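Local coordinates for protein AT-less polyketide synthase (Streptomyces platensis subsp. rosaceus, PDB 4QYR) that probably acts as a ketosynthase domain of a modular polyketide synthase, joining acyl units by decarboxylative condensation in isomigrastatin biosynthesis, at residues A[81-92]-A[142-152]; A[113-124]-A[160-170]. One frame throughout, in Å; residues are numbered along the deposited sequence.

Interaction 1. Residues A[81-92]-A[142-152]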
# COMPACT_ATOMS: atom_id res chain seq x y z
N SER A 81 5.15 13.94 23.94
CA SER A 81 6.10 13.51 24.95
C SER A 81 7.49 13.48 24.37
O SER A 81 7.65 13.10 23.20
CB SER A 81 5.76 12.08 25.43
OG SER A 81 4.37 11.79 25.30
N ARG A 82 8.52 13.83 25.13
CA ARG A 82 9.87 13.54 24.65
C ARG A 82 10.00 12.03 24.42
O ARG A 82 10.55 11.58 23.42
CB ARG A 82 10.95 14.03 25.61
CG ARG A 82 12.30 13.39 25.30
CD ARG A 82 13.48 14.06 25.95
NE ARG A 82 13.75 15.39 25.41
CZ ARG A 82 14.44 15.62 24.30
NH1 ARG A 82 14.93 14.62 23.58
NH2 ARG A 82 14.63 16.87 23.89
N LEU A 83 9.47 11.26 25.36
CA LEU A 83 9.46 9.81 25.26
C LEU A 83 8.71 9.27 24.02
O LEU A 83 9.19 8.36 23.35
CB LEU A 83 8.84 9.24 26.53
CG LEU A 83 8.81 7.72 26.63
CD1 LEU A 83 10.21 7.11 26.47
CD2 LEU A 83 8.19 7.31 27.96
N GLU A 84 7.55 9.82 23.70
CA GLU A 84 6.83 9.37 22.51
C GLU A 84 7.64 9.67 21.26
O GLU A 84 7.62 8.92 20.28
CB GLU A 84 5.46 10.03 22.41
CG GLU A 84 4.73 9.70 21.12
CD GLU A 84 3.24 9.99 21.16
OE1 GLU A 84 2.81 10.80 22.02
OE2 GLU A 84 2.51 9.40 20.32
N ALA A 85 8.37 10.78 21.29
CA ALA A 85 9.11 11.21 20.12
C ALA A 85 10.40 10.43 20.01
O ALA A 85 10.87 10.16 18.91
CB ALA A 85 9.38 12.68 20.19
N GLU A 86 10.98 10.07 21.15
CA GLU A 86 12.25 9.35 21.15
C GLU A 86 12.12 7.90 20.63
O GLU A 86 13.09 7.31 20.17
CB GLU A 86 12.86 9.34 22.56
CG GLU A 86 13.57 10.63 22.89
CD GLU A 86 14.24 10.65 24.26
OE1 GLU A 86 13.88 9.81 25.12
OE2 GLU A 86 15.14 11.50 24.48
N LEU A 87 10.92 7.35 20.69
CA LEU A 87 10.70 6.00 20.22
C LEU A 87 10.05 6.05 18.85
O LEU A 87 9.66 5.01 18.30
CB LEU A 87 9.83 5.23 21.20
CG LEU A 87 10.44 5.22 22.60
CD1 LEU A 87 9.47 4.69 23.64
CD2 LEU A 87 11.73 4.41 22.60
N MSE A 88 9.95 7.25 18.30
CA MSE A 88 9.31 7.42 17.00
C MSE A 88 10.33 7.46 15.88
O MSE A 88 11.20 8.30 15.89
CB MSE A 88 8.48 8.69 16.95
CG MSE A 88 7.69 8.82 15.65
SE MSE A 88 6.44 10.32 15.70
CE MSE A 88 5.75 10.05 17.50
N ASP A 89 10.19 6.52 14.96
CA ASP A 89 11.02 6.44 13.76
C ASP A 89 11.21 7.82 13.19
O ASP A 89 10.23 8.50 12.89
CB ASP A 89 10.34 5.52 12.74
CG ASP A 89 11.14 5.34 11.45
OD1 ASP A 89 12.31 5.75 11.39
OD2 ASP A 89 10.59 4.72 10.51
N PRO A 90 12.47 8.27 13.08
CA PRO A 90 12.78 9.56 12.47
C PRO A 90 12.15 9.71 11.09
O PRO A 90 11.87 10.83 10.69
CB PRO A 90 14.31 9.52 12.39
CG PRO A 90 14.68 8.77 13.59
CD PRO A 90 13.68 7.65 13.64
N GLN A 91 11.91 8.61 10.40
CA GLN A 91 11.17 8.65 9.14
C GLN A 91 9.78 9.25 9.33
O GLN A 91 9.33 10.06 8.54
CB GLN A 91 11.08 7.25 8.52
CG GLN A 91 12.43 6.63 8.19
CD GLN A 91 12.30 5.39 7.33
OE1 GLN A 91 12.87 5.31 6.24
NE2 GLN A 91 11.54 4.42 7.80
N HIS A 92 9.09 8.86 10.40
CA HIS A 92 7.78 9.45 10.64
C HIS A 92 7.93 10.92 10.99
O HIS A 92 7.09 11.73 10.65
CB HIS A 92 7.04 8.73 11.77
CG HIS A 92 6.85 7.26 11.54
ND1 HIS A 92 5.83 6.55 12.13
CD2 HIS A 92 7.55 6.37 10.80
CE1 HIS A 92 5.92 5.28 11.77
NE2 HIS A 92 6.95 5.15 10.96
N PHE A 142 4.67 3.27 22.94
CA PHE A 142 5.00 4.24 21.91
C PHE A 142 5.86 3.65 20.81
O PHE A 142 5.92 4.21 19.70
CB PHE A 142 5.73 5.45 22.51
CG PHE A 142 4.85 6.35 23.32
CD1 PHE A 142 3.57 6.65 22.90
CD2 PHE A 142 5.30 6.87 24.54
CE1 PHE A 142 2.76 7.47 23.67
CE2 PHE A 142 4.51 7.68 25.30
CZ PHE A 142 3.23 7.98 24.87
N THR A 143 6.53 2.54 21.10
CA THR A 143 7.43 1.94 20.11
C THR A 143 6.65 1.40 18.93
O THR A 143 6.99 1.68 17.78
CB THR A 143 8.25 0.78 20.66
OG1 THR A 143 8.80 1.12 21.95
CG2 THR A 143 9.38 0.46 19.69
N ALA A 144 5.62 0.63 19.23
CA ALA A 144 4.75 0.03 18.22
C ALA A 144 4.12 1.09 17.32
O ALA A 144 4.23 1.04 16.09
CB ALA A 144 3.67 -0.79 18.89
N THR A 145 3.46 2.04 17.95
CA THR A 145 2.98 3.23 17.28
C THR A 145 4.10 3.98 16.54
O THR A 145 3.89 4.54 15.46
CB THR A 145 2.32 4.14 18.31
OG1 THR A 145 0.91 3.90 18.30
CG2 THR A 145 2.62 5.62 18.05
N GLY A 146 5.29 3.98 17.12
CA GLY A 146 6.35 4.81 16.59
C GLY A 146 7.06 4.20 15.41
O GLY A 146 7.94 4.81 14.80
N ASN A 147 6.69 2.98 15.09
CA ASN A 147 7.44 2.25 14.10
C ASN A 147 6.65 1.45 13.10
O ASN A 147 7.23 0.91 12.17
CB ASN A 147 8.42 1.35 14.81
CG ASN A 147 9.55 2.13 15.39
OD1 ASN A 147 10.48 2.50 14.66
ND2 ASN A 147 9.47 2.44 16.68
N ALA A 148 5.34 1.39 13.26
CA ALA A 148 4.51 0.75 12.25
C ALA A 148 4.40 1.65 11.02
O ALA A 148 4.18 2.85 11.14
CB ALA A 148 3.15 0.45 12.83
N HIS A 149 4.55 1.08 9.82
CA HIS A 149 4.50 1.91 8.61
C HIS A 149 3.15 2.58 8.43
O HIS A 149 3.06 3.71 7.93
CB HIS A 149 4.82 1.08 7.38
CG HIS A 149 6.27 0.70 7.26
ND1 HIS A 149 7.26 1.31 8.00
CD2 HIS A 149 6.88 -0.24 6.51
CE1 HIS A 149 8.42 0.76 7.70
NE2 HIS A 149 8.22 -0.18 6.80
N SER A 150 2.09 1.88 8.80
CA SER A 150 0.75 2.44 8.79
C SER A 150 0.69 3.76 9.53
O SER A 150 -0.01 4.68 9.13
CB SER A 150 -0.23 1.47 9.40
OG SER A 150 0.39 0.76 10.46
N MSE A 151 1.43 3.85 10.63
CA MSE A 151 1.35 5.06 11.44
C MSE A 151 1.93 6.26 10.73
O MSE A 151 1.43 7.37 10.88
CB MSE A 151 2.04 4.85 12.78
CG MSE A 151 1.11 4.20 13.80
SE MSE A 151 -0.58 5.19 13.95
CE MSE A 151 -1.55 3.86 14.95
N LEU A 152 2.97 6.02 9.95
CA LEU A 152 3.54 7.09 9.16
C LEU A 152 2.43 7.83 8.42
O LEU A 152 2.35 9.05 8.48
CB LEU A 152 4.57 6.54 8.19
CG LEU A 152 5.48 7.56 7.51
CD1 LEU A 152 6.71 6.83 7.03
CD2 LEU A 152 4.80 8.20 6.36

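Interaction 2. Residues A[113-124]-A[160-170]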
# COMPACT_ATOMS: atom_id res chain seq x y z
N LEU A 113 -7.86 22.31 3.39
CA LEU A 113 -7.97 21.01 2.77
C LEU A 113 -9.39 20.54 2.81
O LEU A 113 -10.09 20.78 3.79
CB LEU A 113 -7.08 20.00 3.49
CG LEU A 113 -5.57 20.19 3.44
CD1 LEU A 113 -4.95 19.06 4.23
CD2 LEU A 113 -5.11 20.21 1.99
N PRO A 114 -9.83 19.87 1.74
CA PRO A 114 -11.11 19.17 1.71
C PRO A 114 -11.06 18.07 2.74
O PRO A 114 -9.96 17.60 3.04
CB PRO A 114 -11.18 18.58 0.32
CG PRO A 114 -10.07 19.22 -0.44
CD PRO A 114 -9.05 19.65 0.52
N GLU A 115 -12.19 17.65 3.28
CA GLU A 115 -12.15 16.61 4.29
C GLU A 115 -11.82 15.24 3.68
O GLU A 115 -11.34 14.34 4.37
CB GLU A 115 -13.45 16.57 5.08
CG GLU A 115 -14.66 16.23 4.25
CD GLU A 115 -15.92 16.19 5.10
OE1 GLU A 115 -15.96 15.37 6.04
OE2 GLU A 115 -16.85 16.99 4.84
N ASN A 116 -12.07 15.05 2.40
CA ASN A 116 -11.65 13.79 1.83
C ASN A 116 -10.32 13.97 1.10
O ASN A 116 -10.21 13.86 -0.12
CB ASN A 116 -12.73 13.19 0.92
CG ASN A 116 -12.97 13.98 -0.33
OD1 ASN A 116 -12.64 15.16 -0.41
ND2 ASN A 116 -13.53 13.33 -1.34
N THR A 117 -9.30 14.26 1.87
CA THR A 117 -7.96 14.33 1.33
C THR A 117 -7.26 13.02 1.62
O THR A 117 -7.23 12.55 2.77
CB THR A 117 -7.18 15.48 1.94
OG1 THR A 117 -7.72 16.70 1.44
CG2 THR A 117 -5.71 15.40 1.57
N GLY A 118 -6.70 12.43 0.57
CA GLY A 118 -5.98 11.17 0.71
C GLY A 118 -4.52 11.39 1.01
O GLY A 118 -3.95 12.44 0.70
N VAL A 119 -3.90 10.39 1.60
CA VAL A 119 -2.50 10.48 1.99
C VAL A 119 -1.81 9.17 1.65
O VAL A 119 -2.17 8.13 2.18
CB VAL A 119 -2.36 10.73 3.49
CG1 VAL A 119 -0.89 10.62 3.89
CG2 VAL A 119 -2.96 12.10 3.87
N TYR A 120 -0.84 9.25 0.75
CA TYR A 120 -0.14 8.07 0.22
C TYR A 120 1.35 8.30 0.34
O TYR A 120 1.90 9.12 -0.37
CB TYR A 120 -0.52 7.80 -1.22
CG TYR A 120 -2.00 7.89 -1.47
CD1 TYR A 120 -2.78 6.75 -1.57
CD2 TYR A 120 -2.63 9.12 -1.61
CE1 TYR A 120 -4.14 6.83 -1.82
CE2 TYR A 120 -3.97 9.22 -1.86
CZ TYR A 120 -4.74 8.08 -1.96
OH TYR A 120 -6.09 8.22 -2.19
N PHE A 121 2.00 7.59 1.24
CA PHE A 121 3.38 7.93 1.55
C PHE A 121 4.27 6.69 1.45
O PHE A 121 3.98 5.65 2.03
CB PHE A 121 3.44 8.54 2.94
CG PHE A 121 4.50 9.56 3.10
CD1 PHE A 121 4.18 10.91 3.10
CD2 PHE A 121 5.83 9.18 3.27
CE1 PHE A 121 5.18 11.88 3.25
CE2 PHE A 121 6.83 10.15 3.42
CZ PHE A 121 6.50 11.49 3.41
N GLY A 122 5.36 6.79 0.68
CA GLY A 122 6.19 5.63 0.44
C GLY A 122 7.25 5.53 1.51
O GLY A 122 7.81 6.55 1.93
N VAL A 123 7.52 4.30 1.95
CA VAL A 123 8.47 4.04 3.03
C VAL A 123 8.81 2.56 3.01
O VAL A 123 7.93 1.74 2.76
CB VAL A 123 7.86 4.45 4.39
CG1 VAL A 123 6.50 3.81 4.56
CG2 VAL A 123 8.77 4.05 5.53
N SER A 124 10.06 2.20 3.27
CA SER A 124 10.45 0.78 3.17
C SER A 124 11.08 0.18 4.42
O SER A 124 10.76 -0.94 4.79
CB SER A 124 11.40 0.58 2.00
OG SER A 124 10.73 0.83 0.78
N LEU A 160 -3.87 16.25 10.19
CA LEU A 160 -4.56 17.14 9.28
C LEU A 160 -6.07 17.04 9.37
O LEU A 160 -6.78 17.85 8.77
CB LEU A 160 -4.12 16.83 7.86
CG LEU A 160 -2.61 16.97 7.66
CD1 LEU A 160 -2.23 16.86 6.20
CD2 LEU A 160 -2.14 18.29 8.26
N ASP A 161 -6.57 16.07 10.12
CA ASP A 161 -8.00 15.78 10.19
C ASP A 161 -8.63 15.61 8.80
O ASP A 161 -9.60 16.26 8.46
CB ASP A 161 -8.75 16.86 10.97
CG ASP A 161 -10.24 16.54 11.17
OD1 ASP A 161 -10.59 15.36 11.41
OD2 ASP A 161 -11.06 17.48 11.08
N VAL A 162 -8.06 14.73 7.99
CA VAL A 162 -8.69 14.41 6.72
C VAL A 162 -9.13 12.93 6.69
O VAL A 162 -8.70 12.15 7.52
CB VAL A 162 -7.75 14.70 5.59
CG1 VAL A 162 -7.32 16.12 5.68
CG2 VAL A 162 -6.56 13.78 5.68
N HIS A 163 -9.98 12.56 5.74
CA HIS A 163 -10.68 11.29 5.77
C HIS A 163 -10.58 10.49 4.48
O HIS A 163 -11.34 9.53 4.29
CB HIS A 163 -12.15 11.52 6.07
CG HIS A 163 -12.38 12.27 7.34
ND1 HIS A 163 -12.66 13.62 7.37
CD2 HIS A 163 -12.33 11.86 8.63
CE1 HIS A 163 -12.78 14.01 8.62
NE2 HIS A 163 -12.58 12.97 9.41
N GLY A 164 -9.68 10.89 3.60
CA GLY A 164 -9.44 10.13 2.40
C GLY A 164 -8.69 8.89 2.82
O GLY A 164 -8.35 8.75 3.98
N PRO A 165 -8.42 7.98 1.89
CA PRO A 165 -7.57 6.83 2.19
C PRO A 165 -6.19 7.26 2.69
O PRO A 165 -5.59 8.17 2.10
CB PRO A 165 -7.44 6.13 0.84
CG PRO A 165 -8.69 6.50 0.14
CD PRO A 165 -9.02 7.90 0.55
N SER A 166 -5.70 6.61 3.75
CA SER A 166 -4.39 6.87 4.34
C SER A 166 -3.51 5.62 4.27
O SER A 166 -3.73 4.67 5.00
CB SER A 166 -4.54 7.31 5.80
OG SER A 166 -3.30 7.76 6.36
N GLU A 167 -2.52 5.63 3.40
CA GLU A 167 -1.73 4.43 3.16
C GLU A 167 -0.23 4.69 3.09
O GLU A 167 0.23 5.62 2.42
CB GLU A 167 -2.18 3.77 1.86
CG GLU A 167 -3.53 3.10 1.99
CD GLU A 167 -4.35 3.14 0.71
OE1 GLU A 167 -3.93 3.86 -0.25
OE2 GLU A 167 -5.40 2.45 0.67
N PRO A 168 0.54 3.86 3.79
CA PRO A 168 1.94 3.69 3.41
C PRO A 168 2.03 2.92 2.10
O PRO A 168 1.14 2.12 1.77
CB PRO A 168 2.53 2.90 4.57
CG PRO A 168 1.39 2.20 5.16
CD PRO A 168 0.16 3.00 4.91
N VAL A 169 3.07 3.18 1.34
CA VAL A 169 3.34 2.41 0.15
C VAL A 169 4.74 1.78 0.24
O VAL A 169 5.73 2.49 0.50
CB VAL A 169 3.25 3.26 -1.10
CG1 VAL A 169 3.74 2.46 -2.29
CG2 VAL A 169 1.82 3.73 -1.31
N ASP A 170 4.81 0.46 0.06
CA ASP A 170 6.10 -0.24 0.10
C ASP A 170 6.25 -1.08 -1.15
O ASP A 170 5.85 -2.24 -1.17
CB ASP A 170 6.23 -1.13 1.35
CG ASP A 170 7.66 -1.68 1.54
OD1 ASP A 170 8.54 -1.40 0.69
OD2 ASP A 170 7.90 -2.41 2.54
O HOH W 1 -6.55 10.66 4.74

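Interaction 1. Residues A[81-92]-A[142-152]
Met88 and Gly146 bring the two backbones closest, CA to CA 4.0 Å, where the link between helices 82-86 and 90-106 passes helix 142-147, whose axis crosses that of 82-86 at -50°. At this point the backbone N of Asp89 donates to the carbonyl O of Gly146 over 2.8 Å. Beside it the Asn147 amide folds back onto the preceding turn: ND2 is held mainly by Thr143 O at 2.8 Å, with Leu87 O at 3.0 Å as a weak second acceptor.

Two rings, Phe142 and His92, bury more surface than any other residue here. Glu84 lays itself over Phe142, with CB 3.6 Å from the ring centroid and almost on its normal, a CH-pi contact. CG lies anti to the backbone N (chi1 174°) and the chain stays extended, which carries the carboxylate over the CE1 side of the ring, its plane only 16° from the ring plane. Leu83 CG meets the edge of the same ring, while Leu87 CD1 packs on Phe142 CB. At the other end His92 is a knob among Gly146, Asn147, Met151 and Leu152. Leu152 CB sits over one face, 3.9 Å from the imidazole centroid; Gly146 O lies over the opposite face, toward the rim, and Ala148 O approaches CE1 at the edge.

Asp89 also N-caps helix 90-106. Its OD1 takes Gln91 N from above the carboxylate plane, and OD2 offers its syn lone pair to Gln91 NE2 at 2.9 Å; that amide nitrogen also reaches Gly125 O. Thr145 and Met151 pack on Phe425 of the second subunit. Helices 82-86 and 90-106 thus pack as a pair against helices 141-147 and 149-160, with Asp89 as N-cap, in the N-terminal half of the thiolase fold.

Interaction 2. Residues A[113-124]-A[160-170]
The carbonyl O of Glu115 is gripped by three nitrogens: His163 N at 2.6 Å, nearly in line with the C=O, and more weakly His163 ND1 and Thr117 N. CG of His163 stands anti to its carbonyl carbon (chi1 -56°), which swings the imidazole back so that this oxygen lies at the ring edge. Two residues on, Thr117 O takes a weak bond from Gly164 N and a water proton; the same water donates to Gly164 O at 2.7 Å, bridging the two segments just ahead of the regular ladder.

From there the strands run parallel, 16° apart. Val119 N to Pro165 O, Glu167 N to Val119 O, Phe121 N to Glu167 O, Val169 N to Phe121 O and Val123 N to Val169 O follow in turn; only Val169 N, 2.7 Å from Phe121 O, comes from above the carbonyl plane. The connection is largely helical and contains no strand, making a beta-alpha-beta unit of the thiolase fold, with 166-169 the outermost strand of the sheet within this chain and strand 194-201 bonded along the far side of 117-122.

Where Tyr120 and Glu167 project, their side chains lie alongside, pointing the same way. Glu167 OE1 comes within 3.4 Å of Tyr120 CE1, the carboxylate plane steeply tilted to the ring, while OE2 forms a salt bridge with Arg182 of the second subunit. Pro165 O sits over one ring face near the rim, and Tyr120 OH passes the proline ring to bond His186.

Ahead of the ladder, Val162 CB packs on Thr117 CB at 3.8 Å. Its CG1 and Leu160 CD1 both meet Leu113 CD1, each at 4.0 Å.

The centres of interactions 1 and 2 lie about 17 Å apart, and their segments alternate along the chain: 81-92, 113-124, 142-152, 160-170. Helix 90-106 leads into strand 117-122, and helix 149-160 into strand 166-169, so the two helices whose first turns meet in interaction 1 each feed one of the paired strands of interaction 2. The contacts touch directly: Leu152 packs on Phe121, Gln91 on Val123 and the His149 backbone on Pro168. Helices and the outermost strands of this chain's sheet thus pack together in the N-terminal half of the ketosynthase, and both contacts reach the second subunit, consistent with the dimer of this enzyme family.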